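Side-chain contacts in EchA1_1 (Mycobacterium avium subsp. paratuberculosis, PDB 3R9T), which probably catalyses the reversible hydration of 2-enoyl-CoA thioesters to 3-hydroxyacyl-CoA, as a member of the enoyl-CoA hydratase/isomerase family in fatty acid metabolism: residues P85-P88 against E89-F92; A162-L165 against L166-E170; P171-A174 against A175-R178. One frame throughout, in Å; residues are numbered along the deposited sequence. Where two conformers were deposited one is given.

Interaction 1 (P85-P88 against E89-F92); sequences PDHP and EWGF
His87 and Trp90 are joined first through the backbone: Trp90 N donates to His87 O at 3.0 Å, and one residue further on Gly91 N donates to Pro88 O at 3.1 Å. Each bond links residues three apart, and Pro88, Glu89 and Trp90 all have the backbone angles of type I beta turns, so the chain runs through two overlapping turns, 87-90 and 88-91. A water extends this network, donating to His87 O and to Gly91 O. Gly91 leaves the turn with positive phi (66°).

Three residues of separation also lay the His87 imidazole against the six-membered ring of Trp90 as an offset stack, with centroids 3.8 Å apart and planes at 13°. Both side chains point the same way, and His87 CB adds a CH-pi contact over the indole face. These turns belong to the long loop between helix 73-77 and strand 104-108 of the crotonase fold, on the surface, with Gly91 near the bound benzoic acid but not lining its pocket. Glu89 fixes the rotation of the imidazole from its edge: His87 ND1 donates to Glu89 OE2 at 2.9 Å, nearly in the ring plane, reaching OE2 on its syn side but tilted from the carboxylate plane. The Glu89 chain doubles back at chi2 (-79°), which returns its carboxylate to His87. Beyond the turns, His84 meets the His87 ring edge-to-face, and His98 stacks on Trp90.

Interaction 2 (A162-L165 against L166-E170); sequences AMRL and LLTGE
Arg164 and Thr168 meet at the C-terminal end of helix 159-168, where several polar groups are tightly paired. Arg164 O takes two donors from Thr168, the backbone N at 2.9 Å and OG1 at 2.7 Å, and they reach it from opposite faces of the carbonyl plane. The threonine hydroxyl lies between its own N and carbonyl carbon (chi1 68°), a setting that turns OG1 back over the preceding turn. The same oxygen accepts from Glu170 N at 3.1 Å, an ST turn that ties the chain leaving the helix to its last turn. Gly169, with positive phi, is the first residue to depart from helical geometry, yet its N still bonds Leu165 O.

On the buried flank, Leu167 packs against Met163 one turn back, a provisional contact because Met163 has two conformers. Nearby, Leu166 packs on Val150 of helix 149-156 and on Ala218 of the second subunit, and Leu167 O accepts from Asn206 of that subunit, which places this helix end at a subunit interface.

The less buried side is the pair Arg164 and Glu170, both partly exposed though each also touches the second subunit, at its Asn184 and Ala202. The arginine runs extended from CG to NE and forms a salt bridge, gripping one carboxylate oxygen end-on: NH1 to Glu170 OE1 is 2.8 Å and NH2 to the same OE1 is 3.1 Å. OE1 lies in the guanidinium plane, whereas the carboxylate is turned 44° from it, and both nitrogens reach OE1 from the same face of the carboxylate. Thr168 CG2 lies over a guanidinium face, offset toward its rim.

Interaction 3 (P171-A174 against A175-R178); sequences PLSA and AAAR
Ser173 OG accepts from Ala176 N at 3.0 Å, with an N-H...O angle of 159°. The bond is direct and nearly straight, and it satisfies one of the amide hydrogens that the first turn of a helix cannot pair within itself. OG also passes 3.4 Å from Ala176 CB, so the hydroxyl lies against the methyl as well as the amide. With chi1 at 64°, OG falls between the serine's own N and carbonyl carbon, directed at the opening turn.

Next to this polar contact is an apolar one. Leu172 spreads its two methyls over successive alanines: CD1 is 3.7 Å from Ala176 CB, and CD2 is likewise 3.7 Å from Ala177 CB. Its CG stands anti to the backbone N (chi1 -171°), and the branch point reaches the helix beside the amide of Ala177. Between the alanine methyls the leucine comes close to the helix backbone, as its CD2 to Ala177 CA distance of 3.7 Å records.

Ser173 is thus the N-cap of helix 174-180, at a strand-to-helix junction in the crotonase fold: the short strand 172-173 passes straight into the helix. Main-chain bonds establish the helical turn behind the cap, Ala177 N to Ser173 O and Arg178 N to Ala174 O, both 2.9 Å.

In the next shell, strand 172-173 is an outer strand of a small three-stranded sheet and pairs through the backbone of Leu172 with Phe134 of its middle strand, 133-135, which ties the residue before the cap to the sheet. Leu182 touches both Leu172 and Ala177, while Phe134 also packs on Ala177.

In the fold
Along the chain the three contacts come in series, 85-92, then 162-170, then 171-178, all in the crotonase fold. Interactions 2 and 3 are consecutive: helix 159-168 ends, and the chain continues through strand 172-173 into helix 174-180. They lie about 13 Å apart, centre to centre, and touch through Leu165 and Leu172, though Leu165 has two conformers. Interaction 1 stands apart in the loop between helix 73-77 and strand 104-108, about 27 Å from interaction 2 and about 29 Å from interaction 3 between centres, across the chain's centre from the latter. Interactions 1 and 2 both come within about 10 Å of the bound benzoic acid, at Gly91 and the Leu166 side chain, and interaction 2 also meets the second subunit.

Interaction 1 (P85-P88 against E89-F92)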
# COMPACT_ATOMS: atom_id res chain seq x y z
N PRO B 85 12.35 7.46 29.96
CA PRO B 85 13.01 6.46 30.82
C PRO B 85 12.09 5.51 31.59
O PRO B 85 12.51 4.41 31.93
CB PRO B 85 13.82 7.30 31.83
CG PRO B 85 13.65 8.71 31.47
CD PRO B 85 12.70 8.84 30.31
N ASP B 86 10.85 5.93 31.87
CA ASP B 86 9.89 5.07 32.56
C ASP B 86 8.93 4.30 31.67
O ASP B 86 8.13 3.48 32.16
CB ASP B 86 9.11 5.90 33.54
CG ASP B 86 10.00 6.46 34.61
OD1 ASP B 86 11.08 5.88 34.89
OD2 ASP B 86 9.60 7.49 35.16
N HIS B 87 9.03 4.55 30.37
CA HIS B 87 8.12 3.97 29.40
C HIS B 87 8.88 3.55 28.14
O HIS B 87 8.66 4.10 27.06
CB HIS B 87 7.03 4.98 29.06
CG HIS B 87 6.06 5.20 30.17
ND1 HIS B 87 5.17 4.23 30.59
CD2 HIS B 87 5.85 6.27 30.98
CE1 HIS B 87 4.45 4.70 31.59
NE2 HIS B 87 4.84 5.94 31.84
N PRO B 88 9.79 2.56 28.28
CA PRO B 88 10.50 2.11 27.10
C PRO B 88 9.55 1.60 26.01
O PRO B 88 9.87 1.66 24.83
CB PRO B 88 11.37 0.97 27.64
CG PRO B 88 10.67 0.50 28.83
CD PRO B 88 10.12 1.73 29.45
N GLU B 89 8.38 1.12 26.43
CA GLU B 89 7.41 0.52 25.52
C GLU B 89 6.83 1.55 24.55
O GLU B 89 6.26 1.17 23.53
CB GLU B 89 6.27 -0.20 26.27
CG GLU B 89 5.22 0.70 26.93
CD GLU B 89 5.68 1.30 28.24
OE1 GLU B 89 6.89 1.18 28.56
OE2 GLU B 89 4.84 1.88 28.96
N TRP B 90 6.98 2.85 24.85
CA TRP B 90 6.48 3.89 23.93
C TRP B 90 7.45 4.24 22.80
O TRP B 90 7.12 4.99 21.88
CB TRP B 90 6.14 5.18 24.69
CG TRP B 90 4.98 5.06 25.63
CD1 TRP B 90 4.02 4.09 25.63
CD2 TRP B 90 4.64 5.95 26.69
NE1 TRP B 90 3.11 4.32 26.64
CE2 TRP B 90 3.47 5.47 27.29
CE3 TRP B 90 5.21 7.14 27.17
CZ2 TRP B 90 2.86 6.11 28.37
CZ3 TRP B 90 4.61 7.78 28.23
CH2 TRP B 90 3.45 7.27 28.82
N GLY B 91 8.67 3.72 22.90
CA GLY B 91 9.70 3.96 21.91
C GLY B 91 10.20 5.40 21.82
O GLY B 91 10.02 6.22 22.73
N PHE B 92 10.81 5.67 20.67
CA PHE B 92 11.45 6.94 20.35
C PHE B 92 10.51 8.12 20.55
O PHE B 92 9.38 8.08 20.10
CB PHE B 92 11.89 6.85 18.89
CG PHE B 92 12.66 8.03 18.39
CD1 PHE B 92 14.03 8.11 18.59
CD2 PHE B 92 12.04 8.98 17.59
CE1 PHE B 92 14.76 9.16 18.07
CE2 PHE B 92 12.76 10.02 17.06
CZ PHE B 92 14.14 10.11 17.31
O HOH W 1 9.55 6.10 25.32

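Interaction 2 (A162-L165 against L166-E170)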
# COMPACT_ATOMS: atom_id res chain seq x y z
N ALA B 162 9.59 4.18 -1.61
CA ALA B 162 10.04 3.98 -0.24
C ALA B 162 11.44 3.38 -0.19
O ALA B 162 12.30 3.83 0.57
CB ALA B 162 9.06 3.08 0.52
N MET B 163 11.68 2.37 -1.02
CA MET B 163 12.96 1.69 -1.02
C MET B 163 14.07 2.64 -1.48
O MET B 163 15.17 2.60 -0.95
CB MET B 163 12.93 0.44 -1.90
CG MET B 163 14.11 -0.50 -1.65
SD MET B 163 14.12 -1.21 0.01
CE MET B 163 12.34 -1.24 0.35
N ARG B 164 13.80 3.51 -2.45
CA ARG B 164 14.84 4.45 -2.89
C ARG B 164 15.22 5.38 -1.73
O ARG B 164 16.39 5.63 -1.46
CB ARG B 164 14.40 5.29 -4.10
CG ARG B 164 15.59 6.03 -4.72
CD ARG B 164 15.20 7.08 -5.71
NE ARG B 164 16.41 7.64 -6.33
CZ ARG B 164 17.27 8.48 -5.74
NH1 ARG B 164 17.08 8.95 -4.51
NH2 ARG B 164 18.35 8.89 -6.42
N LEU B 165 14.21 5.90 -1.04
CA LEU B 165 14.44 6.78 0.09
C LEU B 165 15.24 6.06 1.20
O LEU B 165 16.19 6.62 1.78
CB LEU B 165 13.08 7.30 0.56
CG LEU B 165 12.95 8.34 1.66
CD1 LEU B 165 11.60 9.04 1.61
CD2 LEU B 165 13.14 7.66 2.99
N LEU B 166 14.88 4.82 1.48
CA LEU B 166 15.47 4.06 2.57
C LEU B 166 16.93 3.72 2.28
O LEU B 166 17.78 3.86 3.15
CB LEU B 166 14.67 2.77 2.78
CG LEU B 166 15.10 1.84 3.91
CD1 LEU B 166 14.98 2.57 5.25
CD2 LEU B 166 14.29 0.54 3.93
N LEU B 167 17.20 3.28 1.05
CA LEU B 167 18.54 2.78 0.69
C LEU B 167 19.52 3.88 0.28
O LEU B 167 20.72 3.72 0.50
CB LEU B 167 18.43 1.72 -0.41
CG LEU B 167 17.55 0.52 -0.06
CD1 LEU B 167 17.62 -0.52 -1.17
CD2 LEU B 167 17.93 -0.11 1.28
N THR B 168 19.03 4.97 -0.33
CA THR B 168 19.91 6.10 -0.67
C THR B 168 20.15 7.03 0.51
O THR B 168 21.21 7.64 0.62
CB THR B 168 19.41 6.95 -1.87
OG1 THR B 168 18.23 7.67 -1.50
CG2 THR B 168 19.13 6.09 -3.09
N GLY B 169 19.15 7.17 1.38
CA GLY B 169 19.23 8.12 2.48
C GLY B 169 19.05 9.56 2.05
O GLY B 169 19.29 10.49 2.83
N GLU B 170 18.58 9.77 0.82
CA GLU B 170 18.45 11.11 0.27
C GLU B 170 17.12 11.73 0.65
O GLU B 170 16.14 11.02 0.84
CB GLU B 170 18.62 11.08 -1.24
CG GLU B 170 20.03 10.67 -1.65
CD GLU B 170 20.24 10.49 -3.13
OE1 GLU B 170 19.26 10.56 -3.91
OE2 GLU B 170 21.41 10.28 -3.52
O HOH W 2 16.00 9.21 2.80

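Interaction 3 (P171-A174 against A175-R178)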
# COMPACT_ATOMS: atom_id res chain seq x y z
N PRO B 171 17.07 13.06 0.76
CA PRO B 171 15.88 13.72 1.27
C PRO B 171 14.75 13.85 0.23
O PRO B 171 14.96 13.69 -0.98
CB PRO B 171 16.40 15.09 1.70
CG PRO B 171 17.53 15.34 0.76
CD PRO B 171 18.17 14.01 0.53
N LEU B 172 13.57 14.19 0.73
CA LEU B 172 12.34 14.28 -0.04
C LEU B 172 11.74 15.66 0.29
O LEU B 172 11.66 16.01 1.47
CB LEU B 172 11.39 13.16 0.43
CG LEU B 172 10.10 12.89 -0.34
CD1 LEU B 172 10.37 12.23 -1.68
CD2 LEU B 172 9.16 12.03 0.49
N SER B 173 11.36 16.45 -0.72
CA SER B 173 10.68 17.73 -0.45
C SER B 173 9.28 17.53 0.12
O SER B 173 8.68 16.47 -0.02
CB SER B 173 10.55 18.59 -1.72
OG SER B 173 9.74 17.96 -2.69
N ALA B 174 8.75 18.57 0.72
CA ALA B 174 7.37 18.53 1.21
C ALA B 174 6.41 18.27 0.06
O ALA B 174 5.50 17.46 0.18
CB ALA B 174 7.02 19.83 1.91
N ALA B 175 6.64 18.91 -1.07
CA ALA B 175 5.80 18.70 -2.22
C ALA B 175 5.83 17.25 -2.70
O ALA B 175 4.78 16.67 -2.98
CB ALA B 175 6.25 19.61 -3.33
N ALA B 176 7.02 16.65 -2.79
CA ALA B 176 7.12 15.26 -3.25
C ALA B 176 6.46 14.32 -2.23
O ALA B 176 5.78 13.36 -2.61
CB ALA B 176 8.59 14.86 -3.48
N ALA B 177 6.65 14.62 -0.95
CA ALA B 177 6.00 13.83 0.11
C ALA B 177 4.50 13.89 -0.05
O ALA B 177 3.82 12.87 0.06
CB ALA B 177 6.41 14.32 1.48
N ARG B 178 3.97 15.08 -0.34
CA ARG B 178 2.54 15.22 -0.54
C ARG B 178 2.06 14.49 -1.79
O ARG B 178 1.01 13.86 -1.77
CB ARG B 178 2.14 16.70 -0.61
CG ARG B 178 0.65 16.94 -0.47
CD ARG B 178 0.13 17.88 -1.52
NE ARG B 178 0.36 17.37 -2.87
CZ ARG B 178 -0.52 16.68 -3.60
NH1 ARG B 178 -1.74 16.39 -3.15
NH2 ARG B 178 -0.17 16.29 -4.82